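Local coordinates for protein N-isopropylammelide isopropylaminohydrolase (Burkholderia multivorans ATCC 17616, PDB 6NBO) that belongs to the amidohydrolase family of TIM-barrel metalloenzymes and binds zinc ions, at residues D189-E194 against G226-D231; D231-R236 against V246-A251. One frame throughout, in Å; residues are numbered along the deposited sequence.

Contact 1 of 2, residues D189-E194 against G226-D231; sequences DPCAIE and GAYSLD
Ser229 faces two consecutive residues of the 189-194 turn, Pro190 and Cys191, and the meeting illustrates how a loop can pack on a helix, here through Ser229 and Tyr228, while a carboxylate from outside both segments bonds to each of them. The serine hydroxyl lies against the proline ring, OG being 3.7 Å from Pro190 CD, while Ser229 CB is 3.9 Å from the same Pro190 CD. Ser229 OG is also 3.5 Å from Cys191 SG. The clear polar partner of this hydroxyl is elsewhere: it is hydrogen-bonded to Glu221, whose carboxylate also receives the backbone N-H groups of Cys191 and Ala192, so one acidic side chain ties both partners together.

Cys191 holds SG anti to its own carbonyl carbon (chi1 -73°), which brings the sulfur beside the Tyr228 ring. There it makes a sulfur-aromatic contact, 3.6 Å from Tyr228 CD2 and 4.7 Å from the ring centroid, approaching obliquely at 71° from the ring normal. Tyr228 reaches it because its ring swings anti to the backbone N (chi1 167°). Within the turn, Asp189 O accepts from both Ile193 N and Glu194 N.

The loop follows strand 184-188 and leans on helix 223-239, with Leu219 of strand 215-219 touching both Pro190 and Ser229, and Pro197 of helix 197-211 touching Pro190, Cys191 and Tyr228.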
ATOM      1  N   ASP A 189      -8.137   9.140  13.818  1.00 25.36           N
ATOM      2  CA  ASP A 189      -8.377   9.250  15.257  1.00 25.15           C
ATOM      3  C   ASP A 189      -9.586  10.105  15.619  1.00 24.88           C
ATOM      4  O   ASP A 189      -9.446  11.254  16.074  1.00 24.93           O
ATOM      5  CB  ASP A 189      -7.111   9.774  15.916  1.00 26.71           C
ATOM      6  CG  ASP A 189      -5.902   8.904  15.589  1.00 30.22           C
ATOM      7  OD1 ASP A 189      -6.102   7.729  15.201  1.00 26.45           O
ATOM      8  OD2 ASP A 189      -4.761   9.384  15.716  1.00 32.73           O
ATOM      9  N   PRO A 190     -10.790   9.547  15.473  1.00 23.92           N
ATOM     10  CA  PRO A 190     -12.008  10.332  15.722  1.00 26.76           C
ATOM     11  C   PRO A 190     -12.099  10.859  17.143  1.00 25.49           C
ATOM     12  O   PRO A 190     -12.726  11.902  17.366  1.00 25.10           O
ATOM     13  CB  PRO A 190     -13.133   9.327  15.418  1.00 27.31           C
ATOM     14  CG  PRO A 190     -12.495   8.319  14.488  1.00 27.55           C
ATOM     15  CD  PRO A 190     -11.084   8.189  14.987  1.00 24.41           C
ATOM     16  N   CYS A 191     -11.488  10.180  18.114  1.00 25.33           N
ATOM     17  CA  CYS A 191     -11.444  10.696  19.479  1.00 24.27           C
ATOM     18  C   CYS A 191     -10.225  11.587  19.713  1.00 25.37           C
ATOM     19  O   CYS A 191     -10.363  12.749  20.100  1.00 25.97           O
ATOM     20  CB  CYS A 191     -11.435   9.546  20.497  1.00 27.25           C
ATOM     21  SG  CYS A 191     -13.004   8.681  20.688  1.00 27.19           S
ATOM     22  N   ALA A 192      -9.028  11.043  19.499  1.00 25.37           N
ATOM     23  CA  ALA A 192      -7.813  11.715  19.963  1.00 28.63           C
ATOM     24  C   ALA A 192      -7.521  12.979  19.164  1.00 28.99           C
ATOM     25  O   ALA A 192      -7.013  13.965  19.712  1.00 27.26           O
ATOM     26  CB  ALA A 192      -6.622  10.759  19.887  1.00 31.59           C
ATOM     27  N   ILE A 193      -7.797  12.967  17.870  1.00 24.92           N
ATOM     28  CA  ILE A 193      -7.530  14.123  17.016  1.00 28.26           C
ATOM     29  C   ILE A 193      -8.779  14.971  16.823  1.00 27.87           C
ATOM     30  O   ILE A 193      -8.760  16.176  17.059  1.00 27.59           O
ATOM     31  CB  ILE A 193      -6.937  13.665  15.665  1.00 29.37           C
ATOM     32  CG1 ILE A 193      -5.531  13.090  15.870  1.00 29.50           C
ATOM     33  CG2 ILE A 193      -6.908  14.835  14.666  1.00 32.21           C
ATOM     34  CD1 ILE A 193      -4.495  14.124  16.256  1.00 32.74           C
ATOM     35  N   GLU A 194      -9.896  14.357  16.430  1.00 24.65           N
ATOM     36  CA  GLU A 194     -11.076  15.154  16.093  1.00 27.07           C
ATOM     37  C   GLU A 194     -11.840  15.657  17.317  1.00 30.32           C
ATOM     38  O   GLU A 194     -12.529  16.677  17.216  1.00 27.61           O
ATOM     39  CB  GLU A 194     -12.013  14.355  15.189  1.00 24.30           C
ATOM     40  CG  GLU A 194     -11.354  13.921  13.858  1.00 22.55           C
ATOM     41  CD  GLU A 194     -11.114  15.091  12.907  1.00 34.40           C
ATOM     42  OE1 GLU A 194     -11.550  16.221  13.205  1.00 31.03           O
ATOM     43  OE2 GLU A 194     -10.486  14.872  11.853  1.00 29.81           O
ATOM     44  N   GLY A 226      -9.384   3.413  21.110  1.00 28.09           N
ATOM     45  CA  GLY A 226      -9.328   2.928  19.736  1.00 25.08           C
ATOM     46  C   GLY A 226     -10.423   1.920  19.429  1.00 27.96           C
ATOM     47  O   GLY A 226     -11.015   1.938  18.346  1.00 28.19           O
ATOM     48  N   ALA A 227     -10.723   1.040  20.386  1.00 28.94           N
ATOM     49  CA  ALA A 227     -11.790   0.065  20.176  1.00 29.35           C
ATOM     50  C   ALA A 227     -13.138   0.755  20.021  1.00 33.33           C
ATOM     51  O   ALA A 227     -13.975   0.327  19.217  1.00 28.64           O
ATOM     52  CB  ALA A 227     -11.830  -0.932  21.333  1.00 31.50           C
ATOM     53  N   TYR A 228     -13.366   1.819  20.792  1.00 35.69           N
ATOM     54  CA  TYR A 228     -14.584   2.603  20.644  1.00 33.43           C
ATOM     55  C   TYR A 228     -14.677   3.228  19.254  1.00 28.27           C
ATOM     56  O   TYR A 228     -15.725   3.160  18.602  1.00 27.17           O
ATOM     57  CB  TYR A 228     -14.642   3.684  21.725  1.00 28.76           C
ATOM     58  CG  TYR A 228     -15.695   4.739  21.461  1.00 28.88           C
ATOM     59  CD1 TYR A 228     -17.024   4.545  21.836  1.00 34.35           C
ATOM     60  CD2 TYR A 228     -15.361   5.915  20.809  1.00 36.29           C
ATOM     61  CE1 TYR A 228     -17.989   5.516  21.576  1.00 28.52           C
ATOM     62  CE2 TYR A 228     -16.303   6.869  20.538  1.00 36.33           C
ATOM     63  CZ  TYR A 228     -17.610   6.674  20.922  1.00 29.77           C
ATOM     64  OH  TYR A 228     -18.531   7.649  20.629  1.00 33.77           O
ATOM     65  N   SER A 229     -13.600   3.876  18.796  1.00 23.41           N
ATOM     66  CA  SER A 229     -13.645   4.516  17.487  1.00 25.53           C
ATOM     67  C   SER A 229     -13.852   3.489  16.386  1.00 26.29           C
ATOM     68  O   SER A 229     -14.624   3.722  15.449  1.00 27.47           O
ATOM     69  CB  SER A 229     -12.359   5.305  17.230  1.00 29.06           C
ATOM     70  OG  SER A 229     -12.300   6.463  18.032  1.00 29.15           O
ATOM     71  N   LEU A 230     -13.154   2.356  16.479  1.00 24.16           N
ATOM     72  CA  LEU A 230     -13.317   1.288  15.494  1.00 28.82           C
ATOM     73  C   LEU A 230     -14.762   0.800  15.438  1.00 30.34           C
ATOM     74  O   LEU A 230     -15.318   0.595  14.352  1.00 26.58           O
ATOM     75  CB  LEU A 230     -12.370   0.131  15.825  1.00 26.56           C
ATOM     76  CG  LEU A 230     -12.347  -1.033  14.826  1.00 30.40           C
ATOM     77  CD1 LEU A 230     -12.200  -0.526  13.382  1.00 25.82           C
ATOM     78  CD2 LEU A 230     -11.235  -2.015  15.170  1.00 29.26           C
ATOM     79  N   ASP A 231     -15.391   0.619  16.601  1.00 27.73           N
ATOM     80  CA  ASP A 231     -16.791   0.206  16.618  1.00 29.53           C
ATOM     81  C   ASP A 231     -17.670   1.213  15.893  1.00 30.17           C
ATOM     82  O   ASP A 231     -18.560   0.830  15.123  1.00 29.84           O
ATOM     83  CB  ASP A 231     -17.272   0.022  18.056  1.00 30.88           C
ATOM     84  CG  ASP A 231     -18.772  -0.209  18.134  1.00 38.77           C
ATOM     85  OD1 ASP A 231     -19.243  -1.221  17.593  1.00 34.22           O
ATOM     86  OD2 ASP A 231     -19.483   0.630  18.714  1.00 42.16           O
TER

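Contact 2 of 2, residues D231-R236 against V246-A251; sequences DLILQR and VTISHA
Ile233 meets Val246 and Ile248 where helix 223-239 packs on strand 246-250 of the TIM barrel, a worked case of the beta-alpha-beta unit in which strand 215-219, this helix and strand 246-250 follow one another. Apolar packing accounts for the whole interface. One methyl of the helix, Ile233 CG2, does the touching: it lies 3.9 Å from Ile248 CD1 and 4.1 Å from Val246 CG1, thus bridging alternate residues on one side of the strand. With Ile233 CG1 held beside the backbone N (chi1 -70°), CG2 is the branch left to meet the strand methyls. All three side chains are buried, and Leu217 of strand 215-219 touches Ile233 as well.

Main-chain pairing then builds the strand into the barrel, since Thr247 and Ser249 bond to strand 215-219 and Ile248 to strand 275-278. Thr247 and Ser249, alternating with Val246 and Ile248, point to the other side of the strand; there Ser249 OG is hydrogen-bonded to Asp216 and to ND1 of the zinc ligand His65. At the strand's end His250 is itself a zinc ligand, so the packed strand leads directly to the metal site.

The polar bonds of Asp231 lie away from this interface. OD1 makes a salt bridge to Arg268 of helix 259-272, while within helix 223-239 Gln235 NE2 donates to Asp231 OD2 at 2.9 Å, with the acceptor near the amide plane but the donor 37° out of the carboxylate plane.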
ATOM      1  N   ASP A 231     -15.391   0.619  16.601  1.00 27.73           N
ATOM      2  CA  ASP A 231     -16.791   0.206  16.618  1.00 29.53           C
ATOM      3  C   ASP A 231     -17.670   1.213  15.893  1.00 30.17           C
ATOM      4  O   ASP A 231     -18.560   0.830  15.123  1.00 29.84           O
ATOM      5  CB  ASP A 231     -17.272   0.022  18.056  1.00 30.88           C
ATOM      6  CG  ASP A 231     -18.772  -0.209  18.134  1.00 38.77           C
ATOM      7  OD1 ASP A 231     -19.243  -1.221  17.593  1.00 34.22           O
ATOM      8  OD2 ASP A 231     -19.483   0.630  18.714  1.00 42.16           O
ATOM      9  N   LEU A 232     -17.443   2.509  16.146  1.00 25.63           N
ATOM     10  CA  LEU A 232     -18.193   3.554  15.454  0.54 29.25           C
ATOM     11  C   LEU A 232     -18.018   3.446  13.947  1.00 30.97           C
ATOM     12  O   LEU A 232     -18.993   3.525  13.190  1.00 29.11           O
ATOM     13  CB  LEU A 232     -17.745   4.940  15.925  0.54 30.83           C
ATOM     14  CG  LEU A 232     -18.241   5.482  17.261  0.54 35.22           C
ATOM     15  CD1 LEU A 232     -17.734   6.905  17.433  0.54 30.95           C
ATOM     16  CD2 LEU A 232     -19.757   5.448  17.311  0.54 38.34           C
ATOM     17  N   ILE A 233     -16.774   3.284  13.496  1.00 27.87           N
ATOM     18  CA  ILE A 233     -16.481   3.189  12.070  1.00 23.82           C
ATOM     19  C   ILE A 233     -17.193   1.986  11.453  1.00 27.94           C
ATOM     20  O   ILE A 233     -17.809   2.084  10.384  1.00 28.22           O
ATOM     21  CB  ILE A 233     -14.960   3.122  11.864  1.00 24.86           C
ATOM     22  CG1 ILE A 233     -14.332   4.479  12.207  1.00 25.09           C
ATOM     23  CG2 ILE A 233     -14.622   2.691  10.441  1.00 23.71           C
ATOM     24  CD1 ILE A 233     -12.846   4.408  12.505  1.00 25.32           C
ATOM     25  N   LEU A 234     -17.119   0.834  12.124  1.00 26.53           N
ATOM     26  CA  LEU A 234     -17.749  -0.372  11.589  1.00 27.50           C
ATOM     27  C   LEU A 234     -19.273  -0.253  11.585  1.00 29.02           C
ATOM     28  O   LEU A 234     -19.937  -0.744  10.664  1.00 31.16           O
ATOM     29  CB  LEU A 234     -17.304  -1.593  12.400  1.00 30.62           C
ATOM     30  CG  LEU A 234     -15.798  -1.898  12.368  1.00 30.01           C
ATOM     31  CD1 LEU A 234     -15.464  -3.065  13.277  1.00 30.56           C
ATOM     32  CD2 LEU A 234     -15.330  -2.178  10.946  1.00 31.76           C
ATOM     33  N   GLN A 235     -19.846   0.375  12.617  1.00 33.12           N
ATOM     34  CA  GLN A 235     -21.288   0.626  12.630  1.00 34.85           C
ATOM     35  C   GLN A 235     -21.718   1.415  11.404  1.00 36.54           C
ATOM     36  O   GLN A 235     -22.705   1.076  10.739  1.00 32.22           O
ATOM     37  CB  GLN A 235     -21.684   1.399  13.885  1.00 34.51           C
ATOM     38  CG  GLN A 235     -21.752   0.610  15.154  1.00 37.35           C
ATOM     39  CD  GLN A 235     -22.489   1.398  16.223  1.00 50.77           C
ATOM     40  OE1 GLN A 235     -23.507   2.028  15.942  1.00 53.46           O
ATOM     41  NE2 GLN A 235     -21.968   1.384  17.442  1.00 54.34           N
ATOM     42  N   ARG A 236     -21.002   2.500  11.114  1.00 30.79           N
ATOM     43  CA  ARG A 236     -21.344   3.335   9.972  1.00 32.64           C
ATOM     44  C   ARG A 236     -21.137   2.574   8.666  1.00 34.67           C
ATOM     45  O   ARG A 236     -21.956   2.672   7.742  1.00 32.21           O
ATOM     46  CB  ARG A 236     -20.498   4.613  10.004  1.00 34.80           C
ATOM     47  CG  ARG A 236     -21.154   5.804   9.345  1.00 46.31           C
ATOM     48  CD  ARG A 236     -22.316   6.321  10.191  1.00 64.34           C
ATOM     49  NE  ARG A 236     -23.179   7.221   9.430  1.00 75.38           N
ATOM     50  CZ  ARG A 236     -24.431   6.937   9.078  1.00 91.74           C
ATOM     51  NH1 ARG A 236     -25.137   7.816   8.380  1.00 98.01           N
ATOM     52  NH2 ARG A 236     -24.984   5.782   9.434  1.00 90.29           N
ATOM     53  N   VAL A 246     -14.036   0.060   3.088  1.00 24.90           N
ATOM     54  CA  VAL A 246     -13.379   0.730   4.208  1.00 27.30           C
ATOM     55  C   VAL A 246     -12.128  -0.048   4.594  1.00 24.23           C
ATOM     56  O   VAL A 246     -12.149  -1.280   4.670  1.00 28.61           O
ATOM     57  CB  VAL A 246     -14.338   0.876   5.412  1.00 25.24           C
ATOM     58  CG1 VAL A 246     -13.589   1.406   6.652  1.00 24.26           C
ATOM     59  CG2 VAL A 246     -15.486   1.803   5.055  1.00 23.92           C
ATOM     60  N   THR A 247     -11.034   0.678   4.818  1.00 20.61           N
ATOM     61  CA  THR A 247      -9.762   0.137   5.266  1.00 26.28           C
ATOM     62  C   THR A 247      -9.389   0.850   6.558  1.00 24.90           C
ATOM     63  O   THR A 247      -9.595   2.068   6.685  1.00 22.17           O
ATOM     64  CB  THR A 247      -8.678   0.359   4.185  1.00 22.26           C
ATOM     65  OG1 THR A 247      -9.076  -0.301   2.980  1.00 25.74           O
ATOM     66  CG2 THR A 247      -7.303  -0.154   4.618  1.00 22.01           C
ATOM     67  N   ILE A 248      -8.868   0.096   7.521  1.00 21.73           N
ATOM     68  CA  ILE A 248      -8.337   0.660   8.761  1.00 19.02           C
ATOM     69  C   ILE A 248      -6.824   0.560   8.708  1.00 21.83           C
ATOM     70  O   ILE A 248      -6.275  -0.546   8.639  1.00 23.35           O
ATOM     71  CB  ILE A 248      -8.857  -0.077  10.006  1.00 21.05           C
ATOM     72  CG1 ILE A 248     -10.371  -0.276   9.918  1.00 25.38           C
ATOM     73  CG2 ILE A 248      -8.448   0.712  11.266  1.00 23.52           C
ATOM     74  CD1 ILE A 248     -11.154   1.015   9.950  1.00 27.87           C
ATOM     75  N   SER A 249      -6.139   1.703   8.768  1.00 21.67           N
ATOM     76  CA  SER A 249      -4.681   1.693   8.775  1.00 21.17           C
ATOM     77  C   SER A 249      -4.152   1.750  10.203  1.00 23.79           C
ATOM     78  O   SER A 249      -4.671   2.499  11.037  1.00 25.72           O
ATOM     79  CB  SER A 249      -4.125   2.866   7.968  1.00 21.77           C
ATOM     80  OG  SER A 249      -4.259   2.633   6.565  1.00 26.39           O
ATOM     81  N   HIS A 250      -3.096   0.965  10.455  1.00 22.73           N
ATOM     82  CA  HIS A 250      -2.345   0.867  11.706  1.00 25.52           C
ATOM     83  C   HIS A 250      -3.101   0.014  12.722  1.00 28.20           C
ATOM     84  O   HIS A 250      -2.697  -1.122  12.995  1.00 30.93           O
ATOM     85  CB  HIS A 250      -2.007   2.260  12.242  1.00 30.00           C
ATOM     86  CG  HIS A 250      -1.251   3.098  11.257  1.00 39.49           C
ATOM     87  ND1 HIS A 250      -0.199   2.599  10.515  1.00 42.60           N
ATOM     88  CD2 HIS A 250      -1.420   4.379  10.854  1.00 40.15           C
ATOM     89  CE1 HIS A 250       0.262   3.545   9.716  1.00 48.46           C
ATOM     90  NE2 HIS A 250      -0.457   4.638   9.904  1.00 46.53           N
ATOM     91  N   ALA A 251      -4.205   0.528  13.265  1.00 26.80           N
ATOM     92  CA  ALA A 251      -5.093  -0.268  14.112  1.00 27.90           C
ATOM     93  C   ALA A 251      -4.355  -0.858  15.310  1.00 27.04           C
ATOM     94  O   ALA A 251      -4.592  -2.006  15.696  1.00 25.98           O
ATOM     95  CB  ALA A 251      -5.777  -1.371  13.303  1.00 27.33           C
TER

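In the fold
From the N terminus the chain passes through strand 184-188 into the turn at 189-194, then runs through helix 197-211 and strand 215-219 before helix 223-239 returns to that turn; contact 1 closes this longer loop. Further along the same helix contact 2 begins, closing a much shorter loop when the chain comes back as strand 246-250. The two are in series, neither nesting nor crossing, and Asp231 belongs to both. Their centres are about 9 Å apart, and Leu230 CD1 packs 3.9 Å from Ile248 CD1 between them. Helix 223-239 therefore joins a loop following one barrel strand to another strand that ends at the zinc site.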